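Local coordinates for Sn-glycerol-3-phosphate ABC transporter substrate-binding protein UspB (Mycobacterium tuberculosis, PDB 4MFI) that binds glycerophosphocholine as the extracellular substrate-binding component of an ABC transporter, probably handing it on for import, at residues F85-L89 against F108-L114; V132-D138 against L375-T380; L156-N160 against D171-W177; T331-A337 against V348-A352. All coordinates share one frame; numbering follows the deposited sequence.

Contact 1: residues F85-L89 against F108-L114; sequences FNAAL and FALSGVL
F85 and F108 meet through different first torsions: the F85 ring extends opposite its backbone N (chi1 -177°), whereas CG of F108 stays beside its own N and opposite the carbonyl carbon (chi1 -69°). The side chains slide past each other in opposite directions and form an edge-to-face pair, with centroids 4.8 Å apart and planes at 64°. F85 supplies the edge; its CD2 stands 3.6 Å above the plane of the F108 ring, over the centre. On the rim of that ring, near its plane, OD1 of N86 approaches CE1 of F108 at 4.0 Å. The remaining contacts are apolar. L89 spreads its two methyls, CD2 lying 3.8 Å from CB of V113 while CD1 reaches both CG2 of V113 and the F108 ring. CD2 of L114 meets CE2 of F85 at 3.9 Å. Both segments are helix ends, of 78-88 and 104-110, and the second closes in a Schellman motif with G112 at positive phi; OG of S111 also turns back to O of F108 (2.7 Å). F108 and L114 continue onto L100 of strand 97-101, and F85 onto P95 and P312. The chemistry across the contact is thus aromatic and aliphatic: the helix ends are held by shape and by ring hydrogens directed at a pi face, while the S111-F108 hydrogen bond lies within the second segment, at the end of its helix.

Contact 2: residues V132-D138 against L375-T380; sequences VDSLLAD and LPHTRT
S134 reaches T378 through the whole of its short side chain. From the helix, CB already lies 3.3 Å from OG1 of T378; OG, placed between the backbone N and the carbonyl carbon (chi1 66°), then donates to that same OG1 at 2.6 Å. The hydrogen-bond chain continues, because OG1 of T378 donates to O of L375 at 2.7 Å. A second link runs in parallel: a water accepts from N of S134 and donates to the same O of L375, both at 3.0 Å, so this carbonyl collects a hydroxyl and a water. Packing flanks the relay at both ends. CG1 of V132 meets CB of L375 at 4.1 Å, an apolar contact in which the two side chains cross at about a right angle, whereas the T380 methyl CG2 comes 3.4 Å from a carboxylate oxygen, OD1 of D138, whose OD2 is engaged by R152 and T304. The contact is buried and joins helix 133-137, along its length, to the loop between helices 366-374 and 383-386. Strand 144-160 backs it: L135 rests on P149 and R152, and L375 on T154.

Contact 3: residues L156-N160 against D171-W177; sequences LFYYN and DRGPQSW
The ring of F157 has P174 on one face and W177 at its edge. CD of P174 sits 3.6 Å above the ring plane, and its line to the centroid, 3.8 Å long, is 18° off the normal, which satisfies a CH-pi contact displaced toward the rim. In the plane of the ring, CH2 of W177 is 4.0 Å from CE2 of F157; the F157 ring and the six-membered ring of W177 have centroids 6.0 Å apart. The Y159 ring is bordered differently. O of R172 lies over one face, while OD1 of D171 lies at the edge, where OH of Y159 donates to it at 2.8 Å. That oxygen is met from above the carboxylate plane, 44° out of it. With chi1 at 68°, CG of Y159 sits between its backbone N and carbonyl carbon, and its ring runs beside the passing chain, CE1 being 3.9 Å from N of G173. The bond leaves OD2 of D171 for a salt bridge with K161. The guanidinium of R172 is held on its own side of the contact: NH1 donates to O of G173 at 3.0 Å, and NH2 pairs with E179. F157 and Y159 are alternate residues of one strand and so face the same loop. F180 of helix 177-191 adds an edge-to-face ring to F157 and also touches P174. N160 and S176 each N-cap the helix that follows. This strand, short helix, returning loop and longer helix give a layer of helix over sheet, consistent with the alpha/beta architecture of solute-binding proteins.

Contact 4: residues T331-A337 against V348-A352; sequences TNPTNTA and VRKSA
V348 opens the second segment by donating its backbone N to OG1 of T336, 2.9 Å away and nearly straight at 162°. The hydroxyl is available because OG1 of T336 points opposite its own backbone N (chi1 -168°), beside the carbonyl carbon. CG2 of V348 covers the same threonine and lies 4.1 Å from CB of T331. R349 comes next and folds back on itself, bent at chi2 (-72°) and again at chi3. The bend carries its guanidinium beneath P333: CD of the proline stands 3.5 Å above the guanidinium plane, over its centre. NH1 makes only a weak bond to O of T331, at 3.5 Å; the stronger partner is D130, which forms a salt bridge with NE. K350 turns away, its NZ held by D133. At S351, OG packs 3.2 Å from CG of P333 and is hydrogen-bonded to D130, so one carboxylate engages both R349 and S351 and would be expected to draw the two together. A352 ends the walk, its CB 3.7 Å from O of P333 and close also to CG2 of T336 and CB of A337. The first segment receives all this at a helix start. N332 is the N-cap, OD1 accepting from N of N335 at 2.8 Å almost along the C=O axis, and P333 begins the first turn. This is an Asn N-cap at the start of helix 333-343, packed with the loop and 3-10 turn that follow the same helix, within the alpha/beta fold of a solute-binding protein.

How the contacts relate
Contact 1 lies farthest out, its centre about 21 Å from the centre of the chain, and is only partly buried; contacts 2, 3 and 4 are buried, contact 2 being the most central, its centre about 10 Å from that of the chain. Contacts 2 and 4 touch directly, by the D133-K350 salt bridge and a probable backbone hydrogen bond from V132 to V348. Strand 144-160 backs both of these and supplies a segment of contact 3, whose nearest atoms are about 8 Å from contact 2. Chemistry differs with place: contact 1 relies on apolar packing, contact 2 on a hydroxyl and water relay, contact 3 on rings plus one phenol-carboxylate bond, and contact 4 on a proline packed over a guanidinium face with hydrogen bonding.

Contact 1: residues F85-L89 against F108-L114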
loop_
_atom_site.group_PDB
_atom_site.type_symbol
_atom_site.label_atom_id
_atom_site.label_comp_id
_atom_site.label_asym_id
_atom_site.label_seq_id
_atom_site.Cartn_x
_atom_site.Cartn_y
_atom_site.Cartn_z
ATOM N N PHE A 85 -20.545 1.207 -2.323
ATOM C CA PHE A 85 -20.769 -0.214 -2.080
ATOM C C PHE A 85 -21.653 -0.421 -0.850
ATOM O O PHE A 85 -22.618 -1.182 -0.894
ATOM C CB PHE A 85 -19.428 -0.939 -1.919
ATOM C CG PHE A 85 -19.547 -2.433 -1.743
ATOM C CD1 PHE A 85 -20.394 -3.186 -2.547
ATOM C CD2 PHE A 85 -18.775 -3.091 -0.789
ATOM C CE1 PHE A 85 -20.481 -4.567 -2.385
ATOM C CE2 PHE A 85 -18.856 -4.461 -0.626
ATOM C CZ PHE A 85 -19.716 -5.204 -1.424
ATOM N N ASN A 86 -21.334 0.261 0.246
ATOM C CA ASN A 86 -22.130 0.148 1.461
ATOM C C ASN A 86 -23.615 0.416 1.201
ATOM O O ASN A 86 -24.488 -0.330 1.661
ATOM C CB ASN A 86 -21.606 1.110 2.527
ATOM C CG ASN A 86 -22.147 0.795 3.894
ATOM O OD1 ASN A 86 -22.091 -0.351 4.345
ATOM N ND2 ASN A 86 -22.700 1.799 4.555
ATOM N N ALA A 87 -23.900 1.473 0.449
ATOM C CA ALA A 87 -25.285 1.833 0.169
ATOM C C ALA A 87 -25.978 0.801 -0.707
ATOM O O ALA A 87 -27.174 0.546 -0.554
ATOM C CB ALA A 87 -25.357 3.206 -0.469
ATOM N N ALA A 88 -25.226 0.205 -1.630
ATOM C CA ALA A 88 -25.803 -0.752 -2.567
ATOM C C ALA A 88 -26.178 -2.059 -1.871
ATOM O O ALA A 88 -27.020 -2.815 -2.359
ATOM C CB ALA A 88 -24.839 -1.013 -3.711
ATOM N N LEU A 89 -25.560 -2.312 -0.721
ATOM C CA LEU A 89 -25.747 -3.571 -0.002
ATOM C C LEU A 89 -27.167 -3.819 0.520
ATOM O O LEU A 89 -27.519 -4.959 0.831
ATOM C CB LEU A 89 -24.724 -3.700 1.128
ATOM C CG LEU A 89 -23.327 -4.115 0.662
ATOM C CD1 LEU A 89 -22.295 -3.884 1.752
ATOM C CD2 LEU A 89 -23.322 -5.577 0.231
ATOM N N PHE A 108 -15.569 -4.947 5.132
ATOM C CA PHE A 108 -16.645 -5.654 4.451
ATOM C C PHE A 108 -16.588 -7.175 4.625
ATOM O O PHE A 108 -17.629 -7.813 4.783
ATOM C CB PHE A 108 -16.687 -5.255 2.976
ATOM C CG PHE A 108 -17.125 -3.837 2.761
ATOM C CD1 PHE A 108 -18.417 -3.445 3.087
ATOM C CD2 PHE A 108 -16.247 -2.887 2.257
ATOM C CE1 PHE A 108 -18.834 -2.135 2.896
ATOM C CE2 PHE A 108 -16.656 -1.569 2.066
ATOM C CZ PHE A 108 -17.952 -1.194 2.389
ATOM N N ALA A 109 -15.390 -7.756 4.600
ATOM C CA ALA A 109 -15.253 -9.198 4.800
ATOM C C ALA A 109 -15.803 -9.617 6.162
ATOM O O ALA A 109 -16.538 -10.603 6.269
ATOM C CB ALA A 109 -13.804 -9.630 4.666
ATOM N N LEU A 110 -15.454 -8.859 7.200
ATOM C CA LEU A 110 -15.917 -9.165 8.552
ATOM C C LEU A 110 -17.437 -9.094 8.656
ATOM O O LEU A 110 -18.057 -9.854 9.411
ATOM C CB LEU A 110 -15.282 -8.204 9.560
ATOM C CG LEU A 110 -15.648 -8.432 11.027
ATOM C CD1 LEU A 110 -15.136 -9.777 11.486
ATOM C CD2 LEU A 110 -15.087 -7.325 11.894
ATOM N N SER A 111 -18.041 -8.191 7.886
ATOM C CA SER A 111 -19.494 -8.023 7.910
ATOM C C SER A 111 -20.238 -9.121 7.144
ATOM O O SER A 111 -21.468 -9.182 7.181
ATOM C CB SER A 111 -19.895 -6.638 7.385
ATOM O OG SER A 111 -19.704 -6.525 5.991
ATOM N N GLY A 112 -19.493 -9.980 6.453
ATOM C CA GLY A 112 -20.072 -11.125 5.772
ATOM C C GLY A 112 -20.564 -10.844 4.365
ATOM O O GLY A 112 -21.265 -11.671 3.776
ATOM N N VAL A 113 -20.189 -9.693 3.809
ATOM C CA VAL A 113 -20.701 -9.298 2.494
ATOM C C VAL A 113 -19.755 -9.560 1.316
ATOM O O VAL A 113 -20.069 -9.194 0.184
ATOM C CB VAL A 113 -21.169 -7.820 2.466
ATOM C CG1 VAL A 113 -22.190 -7.563 3.567
ATOM C CG2 VAL A 113 -19.975 -6.868 2.589
ATOM N N LEU A 114 -18.605 -10.185 1.579
ATOM C CA LEU A 114 -17.682 -10.577 0.516
ATOM C C LEU A 114 -17.550 -12.095 0.394
ATOM O O LEU A 114 -17.646 -12.826 1.381
ATOM C CB LEU A 114 -16.296 -9.982 0.747
ATOM C CG LEU A 114 -16.166 -8.462 0.822
ATOM C CD1 LEU A 114 -14.694 -8.106 0.994
ATOM C CD2 LEU A 114 -16.751 -7.787 -0.404
#

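Contact 2: residues V132-D138 against L375-T380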
loop_
_atom_site.group_PDB
_atom_site.type_symbol
_atom_site.label_atom_id
_atom_site.label_comp_id
_atom_site.label_asym_id
_atom_site.label_seq_id
_atom_site.Cartn_x
_atom_site.Cartn_y
_atom_site.Cartn_z
ATOM N N VAL A 132 2.478 -12.427 -6.390
ATOM C CA VAL A 132 3.478 -11.984 -5.418
ATOM C C VAL A 132 2.964 -12.362 -4.030
ATOM O O VAL A 132 1.809 -12.088 -3.697
ATOM C CB VAL A 132 3.719 -10.464 -5.530
ATOM C CG1 VAL A 132 4.608 -9.956 -4.398
ATOM C CG2 VAL A 132 4.332 -10.124 -6.895
ATOM N N ASP A 133 3.803 -13.025 -3.240
ATOM C CA ASP A 133 3.337 -13.662 -2.010
ATOM C C ASP A 133 2.626 -12.697 -1.077
ATOM O O ASP A 133 1.500 -12.971 -0.635
ATOM C CB ASP A 133 4.489 -14.341 -1.256
ATOM C CG ASP A 133 4.983 -15.606 -1.932
ATOM O OD1 ASP A 133 4.300 -16.104 -2.849
ATOM O OD2 ASP A 133 6.053 -16.119 -1.525
ATOM N N SER A 134 3.265 -11.565 -0.784
ATOM C CA SER A 134 2.689 -10.621 0.168
ATOM C C SER A 134 1.408 -10.010 -0.376
ATOM O O SER A 134 0.474 -9.760 0.383
ATOM C CB SER A 134 3.686 -9.517 0.545
ATOM O OG SER A 134 3.969 -8.702 -0.578
ATOM N N LEU A 135 1.360 -9.778 -1.686
ATOM C CA LEU A 135 0.220 -9.073 -2.275
ATOM C C LEU A 135 -1.056 -9.904 -2.214
ATOM O O LEU A 135 -2.146 -9.357 -2.059
ATOM C CB LEU A 135 0.514 -8.628 -3.709
ATOM C CG LEU A 135 1.658 -7.619 -3.871
ATOM C CD1 LEU A 135 1.804 -7.210 -5.337
ATOM C CD2 LEU A 135 1.451 -6.396 -2.985
ATOM N N LEU A 136 -0.933 -11.220 -2.341
ATOM C CA LEU A 136 -2.091 -12.089 -2.168
ATOM C C LEU A 136 -2.394 -12.323 -0.683
ATOM O O LEU A 136 -3.566 -12.357 -0.279
ATOM C CB LEU A 136 -1.885 -13.417 -2.902
ATOM C CG LEU A 136 -3.086 -14.365 -2.849
ATOM C CD1 LEU A 136 -4.320 -13.712 -3.457
ATOM C CD2 LEU A 136 -2.760 -15.657 -3.566
ATOM N N ALA A 137 -1.343 -12.471 0.125
ATOM C CA ALA A 137 -1.495 -12.670 1.571
ATOM C C ALA A 137 -2.158 -11.478 2.255
ATOM O O ALA A 137 -2.739 -11.621 3.333
ATOM C CB ALA A 137 -0.148 -12.958 2.217
ATOM N N ASP A 138 -2.066 -10.302 1.633
ATOM C CA ASP A 138 -2.711 -9.093 2.149
ATOM C C ASP A 138 -4.211 -9.279 2.369
ATOM O O ASP A 138 -4.805 -8.580 3.199
ATOM C CB ASP A 138 -2.535 -7.928 1.171
ATOM C CG ASP A 138 -1.134 -7.352 1.172
ATOM O OD1 ASP A 138 -0.455 -7.355 2.225
ATOM O OD2 ASP A 138 -0.717 -6.867 0.104
ATOM N N LEU A 375 9.613 -6.245 -3.947
ATOM C CA LEU A 375 8.386 -7.011 -3.668
ATOM C C LEU A 375 8.527 -8.313 -2.844
ATOM O O LEU A 375 7.694 -8.574 -1.967
ATOM C CB LEU A 375 7.587 -7.263 -4.957
ATOM C CG LEU A 375 6.787 -6.048 -5.437
ATOM C CD1 LEU A 375 6.125 -6.306 -6.784
ATOM C CD2 LEU A 375 5.742 -5.644 -4.407
ATOM N N PRO A 376 9.575 -9.126 -3.100
ATOM C CA PRO A 376 9.722 -10.352 -2.303
ATOM C C PRO A 376 10.142 -10.068 -0.865
ATOM O O PRO A 376 10.194 -10.995 -0.055
ATOM C CB PRO A 376 10.853 -11.105 -3.017
ATOM C CG PRO A 376 10.911 -10.519 -4.376
ATOM C CD PRO A 376 10.537 -9.092 -4.215
ATOM N N HIS A 377 10.431 -8.805 -0.561
ATOM C CA HIS A 377 10.955 -8.415 0.742
ATOM C C HIS A 377 9.987 -7.505 1.471
ATOM O O HIS A 377 10.370 -6.641 2.250
ATOM C CB HIS A 377 12.311 -7.750 0.552
ATOM C CG HIS A 377 13.262 -8.585 -0.236
ATOM N ND1 HIS A 377 13.810 -9.747 0.258
ATOM C CD2 HIS A 377 13.735 -8.450 -1.497
ATOM C CE1 HIS A 377 14.600 -10.283 -0.656
ATOM N NE2 HIS A 377 14.570 -9.517 -1.731
ATOM N N THR A 378 8.714 -7.728 1.207
ATOM C CA THR A 378 7.658 -6.966 1.856
ATOM C C THR A 378 6.913 -7.835 2.867
ATOM O O THR A 378 7.035 -9.063 2.863
ATOM C CB THR A 378 6.667 -6.358 0.833
ATOM O OG1 THR A 378 6.184 -7.387 -0.035
ATOM C CG2 THR A 378 7.350 -5.287 -0.004
ATOM N N ARG A 379 6.133 -7.181 3.723
ATOM C CA ARG A 379 5.463 -7.820 4.849
ATOM C C ARG A 379 4.034 -7.288 4.886
ATOM O O ARG A 379 3.805 -6.104 4.605
ATOM C CB ARG A 379 6.224 -7.452 6.146
ATOM C CG ARG A 379 5.546 -7.777 7.490
ATOM C CD ARG A 379 6.519 -7.572 8.668
ATOM N NE ARG A 379 5.831 -7.580 9.963
ATOM C CZ ARG A 379 6.432 -7.535 11.149
ATOM N NH1 ARG A 379 7.758 -7.516 11.238
ATOM N NH2 ARG A 379 5.701 -7.530 12.257
ATOM N N THR A 380 3.074 -8.152 5.210
ATOM C CA THR A 380 1.686 -7.709 5.382
ATOM C C THR A 380 1.566 -6.742 6.561
ATOM O O THR A 380 2.358 -6.784 7.517
ATOM C CB THR A 380 0.712 -8.889 5.549
ATOM O OG1 THR A 380 1.127 -9.679 6.665
ATOM C CG2 THR A 380 0.689 -9.767 4.287
HETATM O O HOH W 1 6.192 -11.100 -1.419
#

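Contact 3: residues L156-N160 against D171-W177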
loop_
_atom_site.group_PDB
_atom_site.type_symbol
_atom_site.label_atom_id
_atom_site.label_comp_id
_atom_site.label_asym_id
_atom_site.label_seq_id
_atom_site.Cartn_x
_atom_site.Cartn_y
_atom_site.Cartn_z
ATOM N N LEU A 156 9.028 3.595 -0.811
ATOM C CA LEU A 156 10.305 3.592 -1.507
ATOM C C LEU A 156 11.157 4.694 -0.885
ATOM O O LEU A 156 10.624 5.717 -0.456
ATOM C CB LEU A 156 10.068 3.881 -2.987
ATOM C CG LEU A 156 11.178 3.520 -3.964
ATOM C CD1 LEU A 156 11.485 2.035 -3.893
ATOM C CD2 LEU A 156 10.766 3.925 -5.380
ATOM N N PHE A 157 12.471 4.484 -0.817
ATOM C CA PHE A 157 13.384 5.478 -0.252
ATOM C C PHE A 157 13.987 6.299 -1.391
ATOM O O PHE A 157 14.765 5.790 -2.192
ATOM C CB PHE A 157 14.480 4.783 0.575
ATOM C CG PHE A 157 15.320 5.723 1.397
ATOM C CD1 PHE A 157 16.358 6.451 0.816
ATOM C CD2 PHE A 157 15.093 5.862 2.764
ATOM C CE1 PHE A 157 17.138 7.330 1.586
ATOM C CE2 PHE A 157 15.873 6.721 3.539
ATOM C CZ PHE A 157 16.892 7.460 2.949
ATOM N N TYR A 158 13.603 7.568 -1.471
ATOM C CA TYR A 158 14.086 8.464 -2.511
ATOM C C TYR A 158 15.250 9.280 -1.975
ATOM O O TYR A 158 15.196 9.767 -0.842
ATOM C CB TYR A 158 12.967 9.414 -2.942
ATOM C CG TYR A 158 11.792 8.745 -3.623
ATOM C CD1 TYR A 158 11.762 8.610 -5.007
ATOM C CD2 TYR A 158 10.700 8.266 -2.894
ATOM C CE1 TYR A 158 10.692 8.022 -5.654
ATOM C CE2 TYR A 158 9.614 7.657 -3.540
ATOM C CZ TYR A 158 9.622 7.539 -4.924
ATOM O OH TYR A 158 8.560 6.959 -5.596
ATOM N N TYR A 159 16.296 9.456 -2.778
ATOM C CA TYR A 159 17.431 10.264 -2.335
ATOM C C TYR A 159 18.031 11.140 -3.422
ATOM O O TYR A 159 18.081 10.762 -4.595
ATOM C CB TYR A 159 18.506 9.423 -1.634
ATOM C CG TYR A 159 19.273 8.429 -2.490
ATOM C CD1 TYR A 159 18.761 7.160 -2.764
ATOM C CD2 TYR A 159 20.538 8.739 -2.981
ATOM C CE1 TYR A 159 19.485 6.237 -3.523
ATOM C CE2 TYR A 159 21.266 7.830 -3.734
ATOM C CZ TYR A 159 20.735 6.585 -4.012
ATOM O OH TYR A 159 21.470 5.690 -4.759
ATOM N N ASN A 160 18.463 12.322 -2.999
ATOM C CA ASN A 160 19.060 13.336 -3.854
ATOM C C ASN A 160 20.553 13.031 -3.983
ATOM O O ASN A 160 21.295 13.083 -2.994
ATOM C CB ASN A 160 18.808 14.688 -3.185
ATOM C CG ASN A 160 19.344 15.859 -3.963
ATOM O OD1 ASN A 160 20.465 15.837 -4.465
ATOM N ND2 ASN A 160 18.549 16.924 -4.025
ATOM N N ASP A 171 26.856 5.735 -3.003
ATOM C CA ASP A 171 25.677 5.914 -3.850
ATOM C C ASP A 171 24.695 4.758 -3.669
ATOM O O ASP A 171 24.585 3.861 -4.512
ATOM C CB ASP A 171 26.076 6.069 -5.317
ATOM C CG ASP A 171 24.889 6.365 -6.216
ATOM O OD1 ASP A 171 23.836 6.804 -5.699
ATOM O OD2 ASP A 171 25.010 6.163 -7.441
ATOM N N ARG A 172 23.977 4.803 -2.553
ATOM C CA ARG A 172 22.991 3.787 -2.201
ATOM C C ARG A 172 22.122 4.326 -1.080
ATOM O O ARG A 172 22.499 5.277 -0.391
ATOM C CB ARG A 172 23.685 2.504 -1.723
ATOM C CG ARG A 172 24.642 2.723 -0.554
ATOM C CD ARG A 172 24.930 1.401 0.135
ATOM N NE ARG A 172 25.947 1.496 1.178
ATOM C CZ ARG A 172 25.696 1.835 2.441
ATOM N NH1 ARG A 172 24.463 2.162 2.813
ATOM N NH2 ARG A 172 26.683 1.874 3.328
ATOM N N GLY A 173 20.965 3.712 -0.880
ATOM C CA GLY A 173 20.198 4.002 0.309
ATOM C C GLY A 173 20.897 3.426 1.528
ATOM O O GLY A 173 21.853 2.645 1.413
ATOM N N PRO A 174 20.426 3.812 2.720
ATOM C CA PRO A 174 21.010 3.290 3.959
ATOM C C PRO A 174 20.750 1.792 4.153
ATOM O O PRO A 174 19.693 1.272 3.762
ATOM C CB PRO A 174 20.307 4.111 5.044
ATOM C CG PRO A 174 18.980 4.502 4.418
ATOM C CD PRO A 174 19.282 4.713 2.962
ATOM N N GLN A 175 21.722 1.107 4.755
ATOM C CA GLN A 175 21.636 -0.320 5.056
ATOM C C GLN A 175 20.758 -0.588 6.268
ATOM O O GLN A 175 20.191 -1.673 6.413
ATOM C CB GLN A 175 23.040 -0.862 5.348
ATOM C CG GLN A 175 23.914 -1.087 4.121
ATOM C CD GLN A 175 23.535 -2.347 3.374
ATOM O OE1 GLN A 175 22.646 -3.093 3.796
ATOM N NE2 GLN A 175 24.209 -2.597 2.264
ATOM N N SER A 176 20.687 0.394 7.159
ATOM C CA SER A 176 19.836 0.315 8.336
ATOM C C SER A 176 19.334 1.711 8.644
ATOM O O SER A 176 19.952 2.707 8.241
ATOM C CB SER A 176 20.604 -0.243 9.545
ATOM O OG SER A 176 21.630 0.647 9.968
ATOM N N TRP A 177 18.235 1.802 9.376
ATOM C CA TRP A 177 17.783 3.106 9.820
ATOM C C TRP A 177 18.797 3.784 10.742
ATOM O O TRP A 177 18.945 5.012 10.712
ATOM C CB TRP A 177 16.391 3.006 10.453
ATOM C CG TRP A 177 15.332 2.900 9.396
ATOM C CD1 TRP A 177 14.623 1.785 9.041
ATOM C CD2 TRP A 177 14.901 3.947 8.524
ATOM N NE1 TRP A 177 13.762 2.086 8.002
ATOM C CE2 TRP A 177 13.917 3.406 7.668
ATOM C CE3 TRP A 177 15.246 5.295 8.386
ATOM C CZ2 TRP A 177 13.271 4.170 6.692
ATOM C CZ3 TRP A 177 14.608 6.051 7.416
ATOM C CH2 TRP A 177 13.630 5.486 6.581
#

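Contact 4: residues T331-A337 against V348-A352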
loop_
_atom_site.group_PDB
_atom_site.type_symbol
_atom_site.label_atom_id
_atom_site.label_comp_id
_atom_site.label_asym_id
_atom_site.label_seq_id
_atom_site.Cartn_x
_atom_site.Cartn_y
_atom_site.Cartn_z
ATOM N N THR A 331 -5.718 -9.535 -13.958
ATOM C CA THR A 331 -4.508 -9.611 -13.137
ATOM C C THR A 331 -3.593 -10.761 -13.564
ATOM O O THR A 331 -2.747 -11.223 -12.783
ATOM C CB THR A 331 -4.825 -9.720 -11.624
ATOM O OG1 THR A 331 -5.572 -10.917 -11.371
ATOM C CG2 THR A 331 -5.600 -8.494 -11.140
ATOM N N ASN A 332 -3.748 -11.222 -14.805
ATOM C CA ASN A 332 -2.834 -12.234 -15.329
ATOM C C ASN A 332 -1.462 -11.591 -15.623
ATOM O O ASN A 332 -1.324 -10.367 -15.516
ATOM C CB ASN A 332 -3.471 -13.039 -16.492
ATOM C CG ASN A 332 -3.438 -12.323 -17.845
ATOM O OD1 ASN A 332 -2.749 -11.325 -18.039
ATOM N ND2 ASN A 332 -4.175 -12.878 -18.808
ATOM N N PRO A 333 -0.433 -12.398 -15.933
ATOM C CA PRO A 333 0.897 -11.776 -16.028
ATOM C C PRO A 333 1.020 -10.677 -17.088
ATOM O O PRO A 333 1.575 -9.612 -16.800
ATOM C CB PRO A 333 1.806 -12.961 -16.355
ATOM C CG PRO A 333 1.123 -14.119 -15.718
ATOM C CD PRO A 333 -0.345 -13.867 -15.908
ATOM N N THR A 334 0.499 -10.930 -18.282
ATOM C CA THR A 334 0.488 -9.943 -19.359
ATOM C C THR A 334 -0.255 -8.675 -18.945
ATOM O O THR A 334 0.205 -7.549 -19.169
ATOM C CB THR A 334 -0.221 -10.528 -20.602
ATOM O OG1 THR A 334 0.546 -11.623 -21.116
ATOM C CG2 THR A 334 -0.378 -9.485 -21.684
ATOM N N ASN A 335 -1.411 -8.863 -18.330
ATOM C CA ASN A 335 -2.295 -7.740 -18.070
ATOM C C ASN A 335 -1.879 -6.899 -16.875
ATOM O O ASN A 335 -2.036 -5.678 -16.892
ATOM C CB ASN A 335 -3.738 -8.223 -17.957
ATOM C CG ASN A 335 -4.277 -8.691 -19.282
ATOM O OD1 ASN A 335 -3.836 -8.227 -20.336
ATOM N ND2 ASN A 335 -5.227 -9.618 -19.249
ATOM N N THR A 336 -1.341 -7.532 -15.836
ATOM C CA THR A 336 -0.828 -6.745 -14.721
ATOM C C THR A 336 0.430 -5.971 -15.140
ATOM O O THR A 336 0.649 -4.848 -14.693
ATOM C CB THR A 336 -0.582 -7.594 -13.443
ATOM O OG1 THR A 336 -0.359 -6.716 -12.331
ATOM C CG2 THR A 336 0.618 -8.524 -13.601
ATOM N N ALA A 337 1.235 -6.559 -16.021
ATOM C CA ALA A 337 2.386 -5.849 -16.572
ATOM C C ALA A 337 1.924 -4.606 -17.324
ATOM O O ALA A 337 2.459 -3.513 -17.120
ATOM C CB ALA A 337 3.196 -6.758 -17.485
ATOM N N VAL A 348 1.462 -7.527 -10.165
ATOM C CA VAL A 348 1.063 -8.345 -9.023
ATOM C C VAL A 348 1.403 -9.826 -9.198
ATOM O O VAL A 348 1.146 -10.631 -8.298
ATOM C CB VAL A 348 -0.439 -8.177 -8.695
ATOM C CG1 VAL A 348 -0.789 -6.695 -8.547
ATOM C CG2 VAL A 348 -1.318 -8.828 -9.767
ATOM N N ARG A 349 1.984 -10.173 -10.349
ATOM C CA ARG A 349 2.351 -11.552 -10.655
ATOM C C ARG A 349 3.857 -11.701 -10.712
ATOM O O ARG A 349 4.540 -10.869 -11.325
ATOM C CB ARG A 349 1.764 -11.982 -12.008
ATOM C CG ARG A 349 0.238 -11.998 -12.054
ATOM C CD ARG A 349 -0.333 -13.156 -11.246
ATOM N NE ARG A 349 -0.067 -14.412 -11.929
ATOM C CZ ARG A 349 -0.971 -15.099 -12.618
ATOM N NH1 ARG A 349 -2.228 -14.670 -12.704
ATOM N NH2 ARG A 349 -0.615 -16.219 -13.222
ATOM N N LYS A 350 4.371 -12.764 -10.096
ATOM C CA LYS A 350 5.806 -13.037 -10.110
ATOM C C LYS A 350 6.334 -13.153 -11.536
ATOM O O LYS A 350 7.373 -12.583 -11.872
ATOM C CB LYS A 350 6.110 -14.328 -9.345
ATOM C CG LYS A 350 5.693 -14.291 -7.883
ATOM C CD LYS A 350 5.923 -15.653 -7.244
ATOM C CE LYS A 350 5.473 -15.666 -5.793
ATOM N NZ LYS A 350 5.442 -17.052 -5.256
ATOM N N SER A 351 5.603 -13.876 -12.379
ATOM C CA SER A 351 6.052 -14.143 -13.741
ATOM C C SER A 351 5.875 -12.967 -14.694
ATOM O O SER A 351 6.183 -13.091 -15.884
ATOM C CB SER A 351 5.323 -15.356 -14.316
ATOM O OG SER A 351 3.959 -15.055 -14.541
ATOM N N ALA A 352 5.376 -11.834 -14.205
ATOM C CA ALA A 352 5.274 -10.669 -15.077
ATOM C C ALA A 352 6.665 -10.170 -15.490
ATOM O O ALA A 352 6.803 -9.498 -16.514
ATOM C CB ALA A 352 4.423 -9.563 -14.449
#